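Local coordinates for Alr4995 protein (Nostoc sp., PDB 6LRF) that acts as a bifunctional enzyme of arginine breakdown, with arginine dihydrolase activity that gives ornithine and an ornithine cyclodeaminase activity that turns ornithine into proline, at residues Ala123-Asp126 with Trp131-Ala134; Glu155-Arg160 with Glu197-Pro202. All coordinates share one frame; numbering follows the deposited sequence.

Contact 1: residues Ala123-Asp126 with Trp131-Ala134; sequences ALLD and WLWA
Asp126 lays its CB over the indole of Trp131 as a CH-pi contact, 3.9 Å from the centroid of the five-membered ring. The methylene comes toward the pyrrole rim, while the carboxylate rises away from the ring, OD2 most of all, its plane turned 36° from the indole. The backbones of the same two residues join as well: Asp126 N donates to Trp131 O at 3.0 Å in a nearly straight bond (164° at the hydrogen). Trp131 has CG between its backbone N and carbonyl carbon (chi1 50°), and this turns a face of the indole to Asp126 CB. Leu124 and Trp133 bond to each other twice through their backbones, with Leu124 N to Trp133 O at 2.8 Å and Trp133 N to Leu124 O at 2.9 Å. Leu124 O also meets Trp133 CD1 from the indole edge, 3.4 Å away. Together the segments form a beta hairpin, strand 123-125 antiparallel to strand 132-136, in the region related to dimethylarginine dimethylhydrolase, whose family builds alpha/beta-propellers. Strand 123-125 is one of the two outermost strands of its sheet within this chain. On the face that carries Ala123, Leu125, Leu132 and Ala134, the methyl Leu132 CD1 lies 3.8 Å from Leu125 CD2 and 3.9 Å from Ala123 CB. Leu74 covers Ala123 and Leu132, and Leu76 covers Leu125, both from strand 73-76, while Leu148 of helix 145-152 also packs on Leu132. On the face of Leu124 and Trp133, the Trp133 indole has Trp131 CD1 3.7 Å above its plane, toward the rim, and Phe173 meets the Trp133 ring edge-to-face. The Asp126 carboxylate turns to Arg130 of the connecting loop, whose NH2 makes a salt bridge with OD1.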
loop_
_atom_site.group_PDB
_atom_site.type_symbol
_atom_site.label_atom_id
_atom_site.label_comp_id
_atom_site.label_asym_id
_atom_site.label_seq_id
_atom_site.Cartn_x
_atom_site.Cartn_y
_atom_site.Cartn_z
ATOM N N ALA B 123 0.251 16.615 -44.754
ATOM C CA ALA B 123 1.577 16.732 -45.341
ATOM C C ALA B 123 1.870 18.183 -45.676
ATOM O O ALA B 123 1.205 18.779 -46.535
ATOM C CB ALA B 123 1.699 15.870 -46.563
ATOM N N LEU B 124 2.857 18.756 -44.992
ATOM C CA LEU B 124 3.163 20.172 -45.161
ATOM C C LEU B 124 4.553 20.407 -45.711
ATOM O O LEU B 124 5.539 19.848 -45.228
ATOM C CB LEU B 124 3.005 20.902 -43.841
ATOM C CG LEU B 124 1.540 20.950 -43.433
ATOM C CD1 LEU B 124 1.402 21.510 -42.050
ATOM C CD2 LEU B 124 0.796 21.822 -44.424
ATOM N N LEU B 125 4.626 21.255 -46.724
ATOM C CA LEU B 125 5.897 21.579 -47.357
ATOM C C LEU B 125 6.738 22.519 -46.502
ATOM O O LEU B 125 6.232 23.446 -45.882
ATOM C CB LEU B 125 5.659 22.214 -48.727
ATOM C CG LEU B 125 5.154 21.255 -49.804
ATOM C CD1 LEU B 125 4.530 22.037 -50.971
ATOM C CD2 LEU B 125 6.287 20.357 -50.298
ATOM N N ASP B 126 8.031 22.252 -46.461
ATOM C CA ASP B 126 8.987 23.223 -45.951
ATOM C C ASP B 126 8.855 24.470 -46.837
ATOM O O ASP B 126 8.810 24.344 -48.064
ATOM C CB ASP B 126 10.397 22.626 -45.983
ATOM C CG ASP B 126 11.484 23.660 -45.779
ATOM O OD1 ASP B 126 11.698 24.063 -44.617
ATOM O OD2 ASP B 126 12.130 24.041 -46.783
ATOM N N TRP B 131 11.982 20.055 -48.404
ATOM C CA TRP B 131 11.447 18.715 -48.182
ATOM C C TRP B 131 9.970 18.794 -47.841
ATOM O O TRP B 131 9.417 19.892 -47.660
ATOM C CB TRP B 131 12.204 17.996 -47.054
ATOM C CG TRP B 131 12.320 18.827 -45.806
ATOM C CD1 TRP B 131 11.312 19.165 -44.933
ATOM C CD2 TRP B 131 13.510 19.438 -45.299
ATOM N NE1 TRP B 131 11.812 19.957 -43.919
ATOM C CE2 TRP B 131 13.157 20.134 -44.120
ATOM C CE3 TRP B 131 14.843 19.464 -45.728
ATOM C CZ2 TRP B 131 14.090 20.841 -43.367
ATOM C CZ3 TRP B 131 15.762 20.170 -44.984
ATOM C CH2 TRP B 131 15.384 20.847 -43.814
ATOM N N LEU B 132 9.342 17.626 -47.757
ATOM C CA LEU B 132 7.947 17.498 -47.349
ATOM C C LEU B 132 7.838 16.795 -45.988
ATOM O O LEU B 132 8.376 15.698 -45.800
ATOM C CB LEU B 132 7.153 16.707 -48.395
ATOM C CG LEU B 132 5.711 16.398 -48.004
ATOM C CD1 LEU B 132 4.907 17.676 -47.990
ATOM C CD2 LEU B 132 5.092 15.367 -48.947
ATOM N N TRP B 133 7.136 17.428 -45.056
ATOM C CA TRP B 133 6.785 16.811 -43.788
ATOM C C TRP B 133 5.484 16.037 -43.946
ATOM O O TRP B 133 4.476 16.636 -44.281
ATOM C CB TRP B 133 6.600 17.867 -42.700
ATOM C CG TRP B 133 7.793 18.779 -42.397
ATOM C CD1 TRP B 133 7.971 20.074 -42.812
ATOM C CD2 TRP B 133 8.905 18.479 -41.544
ATOM N NE1 TRP B 133 9.143 20.585 -42.295
ATOM C CE2 TRP B 133 9.732 19.628 -41.509
ATOM C CE3 TRP B 133 9.292 17.342 -40.815
ATOM C CZ2 TRP B 133 10.921 19.673 -40.779
ATOM C CZ3 TRP B 133 10.470 17.393 -40.085
ATOM C CH2 TRP B 133 11.273 18.549 -40.076
ATOM N N ALA B 134 5.480 14.731 -43.688
ATOM C CA ALA B 134 4.238 13.957 -43.778
ATOM C C ALA B 134 3.859 13.325 -42.453
ATOM O O ALA B 134 4.672 12.631 -41.843
ATOM C CB ALA B 134 4.356 12.867 -44.830
#

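Contact 2: residues Glu155-Arg160 with Glu197-Pro202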
loop_
_atom_site.group_PDB
_atom_site.type_symbol
_atom_site.label_atom_id
_atom_site.label_comp_id
_atom_site.label_asym_id
_atom_site.label_seq_id
_atom_site.Cartn_x
_atom_site.Cartn_y
_atom_site.Cartn_z
ATOM N N GLU B 155 12.039 14.908 -51.052
ATOM C CA GLU B 155 12.387 14.226 -49.802
ATOM C C GLU B 155 11.235 14.302 -48.803
ATOM O O GLU B 155 10.784 15.392 -48.461
ATOM C CB GLU B 155 13.644 14.834 -49.165
ATOM C CG GLU B 155 14.027 14.190 -47.828
ATOM C CD GLU B 155 15.223 14.864 -47.161
ATOM O OE1 GLU B 155 15.187 16.096 -46.963
ATOM O OE2 GLU B 155 16.197 14.160 -46.835
ATOM N N VAL B 156 10.765 13.145 -48.338
ATOM C CA VAL B 156 9.628 13.094 -47.412
ATOM C C VAL B 156 10.083 12.691 -46.015
ATOM O O VAL B 156 10.706 11.655 -45.838
ATOM C CB VAL B 156 8.543 12.110 -47.903
ATOM C CG1 VAL B 156 7.445 11.923 -46.847
ATOM C CG2 VAL B 156 7.938 12.615 -49.207
ATOM N N LEU B 157 9.771 13.530 -45.035
ATOM C CA LEU B 157 10.104 13.276 -43.637
ATOM C C LEU B 157 8.872 12.860 -42.849
ATOM O O LEU B 157 7.934 13.644 -42.727
ATOM C CB LEU B 157 10.713 14.531 -43.012
ATOM C CG LEU B 157 11.965 15.085 -43.682
ATOM C CD1 LEU B 157 12.493 16.262 -42.886
ATOM C CD2 LEU B 157 13.017 13.994 -43.803
ATOM N N SER B 158 8.866 11.642 -42.308
ATOM C CA SER B 158 7.666 11.122 -41.644
ATOM C C SER B 158 7.604 11.513 -40.175
ATOM O O SER B 158 8.583 11.336 -39.443
ATOM C CB SER B 158 7.604 9.597 -41.771
ATOM O OG SER B 158 7.669 9.202 -43.135
ATOM N N LEU B 159 6.454 12.027 -39.743
ATOM C CA LEU B 159 6.227 12.390 -38.338
ATOM C C LEU B 159 5.044 11.615 -37.789
ATOM O O LEU B 159 3.994 11.532 -38.450
ATOM C CB LEU B 159 5.959 13.894 -38.177
ATOM C CG LEU B 159 7.020 14.871 -38.673
ATOM C CD1 LEU B 159 6.512 16.310 -38.516
ATOM C CD2 LEU B 159 8.341 14.703 -37.928
ATOM N N ARG B 160 5.190 11.057 -36.582
ATOM C CA ARG B 160 4.079 10.321 -35.987
ATOM C C ARG B 160 3.264 11.181 -35.029
ATOM O O ARG B 160 3.804 11.796 -34.104
ATOM C CB ARG B 160 4.559 9.074 -35.249
ATOM C CG ARG B 160 3.387 8.267 -34.723
ATOM C CD ARG B 160 3.805 7.217 -33.726
ATOM N NE ARG B 160 2.641 6.448 -33.324
ATOM C CZ ARG B 160 2.664 5.499 -32.398
ATOM N NH1 ARG B 160 3.801 5.216 -31.779
ATOM N NH2 ARG B 160 1.554 4.841 -32.101
ATOM N N GLU B 197 13.983 18.456 -34.365
ATOM C CA GLU B 197 15.047 19.210 -33.728
ATOM C C GLU B 197 16.354 19.078 -34.523
ATOM O O GLU B 197 17.174 19.989 -34.494
ATOM C CB GLU B 197 15.191 18.771 -32.261
ATOM C CG GLU B 197 14.018 19.268 -31.387
ATOM C CD GLU B 197 13.813 18.464 -30.098
ATOM O OE1 GLU B 197 14.711 17.690 -29.724
ATOM O OE2 GLU B 197 12.752 18.602 -29.449
HETATM N N MSE B 198 16.529 17.991 -35.276
HETATM C CA MSE B 198 17.702 17.877 -36.161
HETATM C C MSE B 198 17.585 18.732 -37.435
HETATM O O MSE B 198 18.595 19.175 -37.987
HETATM C CB MSE B 198 17.951 16.422 -36.560
HETATM C CG MSE B 198 18.641 15.585 -35.485
HETATM SE SE MSE B 198 18.983 13.746 -36.062
HETATM C CE MSE B 198 17.156 13.146 -36.332
ATOM N N ARG B 199 16.363 18.969 -37.902
ATOM C CA ARG B 199 16.153 19.642 -39.188
ATOM C C ARG B 199 15.891 21.141 -39.034
ATOM O O ARG B 199 16.060 21.919 -39.978
ATOM C CB ARG B 199 14.983 18.997 -39.929
ATOM C CG ARG B 199 15.244 17.560 -40.353
ATOM C CD ARG B 199 16.108 17.535 -41.575
ATOM N NE ARG B 199 16.327 16.188 -42.089
ATOM C CZ ARG B 199 16.353 15.899 -43.385
ATOM N NH1 ARG B 199 16.151 16.866 -44.282
ATOM N NH2 ARG B 199 16.569 14.654 -43.788
ATOM N N VAL B 200 15.452 21.539 -37.846
ATOM C CA VAL B 200 15.152 22.939 -37.582
ATOM C C VAL B 200 15.946 23.421 -36.373
ATOM O O VAL B 200 15.826 22.843 -35.290
ATOM C CB VAL B 200 13.646 23.157 -37.324
ATOM C CG1 VAL B 200 13.339 24.633 -37.158
ATOM C CG2 VAL B 200 12.826 22.565 -38.457
ATOM N N ALA B 201 16.755 24.462 -36.577
ATOM C CA ALA B 201 17.563 25.083 -35.518
ATOM C C ALA B 201 16.679 25.744 -34.460
ATOM O O ALA B 201 15.608 26.253 -34.790
ATOM C CB ALA B 201 18.540 26.117 -36.129
ATOM N N PRO B 202 17.132 25.755 -33.188
ATOM C CA PRO B 202 16.338 26.216 -32.035
ATOM C C PRO B 202 15.775 27.641 -32.149
ATOM O O PRO B 202 14.687 27.895 -31.629
ATOM C CB PRO B 202 17.334 26.138 -30.874
ATOM C CG PRO B 202 18.309 25.103 -31.284
ATOM C CD PRO B 202 18.460 25.265 -32.770
#
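The guanidinium of Arg199 carries Leu157 on one face, where CD2 stands 3.6 Å above the plane and toward its rim, and receives Glu155 at its edge. Arg199, at the end of helix 190-199, here reaches over to strand 155-160 of the mixed sheet, in the region related to dimethylarginine dimethylhydrolase. Arg199 grips the carboxylate end-on with two nitrogens, NH1 to Glu155 OE1 at 3.0 Å and NH2 to Glu155 OE2 at 3.1 Å, the second bond being the straighter at 167°. The two planes are 63° apart, and both oxygens are met from above the carboxylate plane, although OE2 lies in the plane of the guanidinium. Glu155 reaches the guanidinium on an extended chain. Arg199 folds at chi2 (-78°), which carries its aliphatic part across Leu157 before the charged end meets the acid. Tyr282 OH also hydrogen-bonds Glu155 OE2, giving that oxygen a second partner, and Trp131 adds a cation-pi contact to Arg199. With an alanine here instead of Arg199, the Glu155 carboxylate would probably lose its countercharge and be held chiefly by Tyr282, and part of the cover over the Leu157 methyls would go too. The other methyl, Leu157 CD1, follows the arginine chain, 3.9 Å from Arg199 NE.

In the fold
Contact 1 closes before contact 2 opens along the chain, and their centres lie about 9 Å apart in the same dimethylarginine dimethylhydrolase-like region. They share one mixed sheet, in which strand 132-136 runs between the hairpin partner 123-125 and the parallel strand 155-160. Leu132 joins the two contacts by probable backbone hydrogen bonds, its O to Leu157 N at 2.7 Å and its N to Glu155 O at 2.8 Å. Contact 1 thus builds the sheet outward to one of its end strands, whereas contact 2 brings the end of helix 190-199 onto it. Both belong to the N-terminal region, which probably carries the arginine dihydrolase activity, apart from the later Rossmann-fold region.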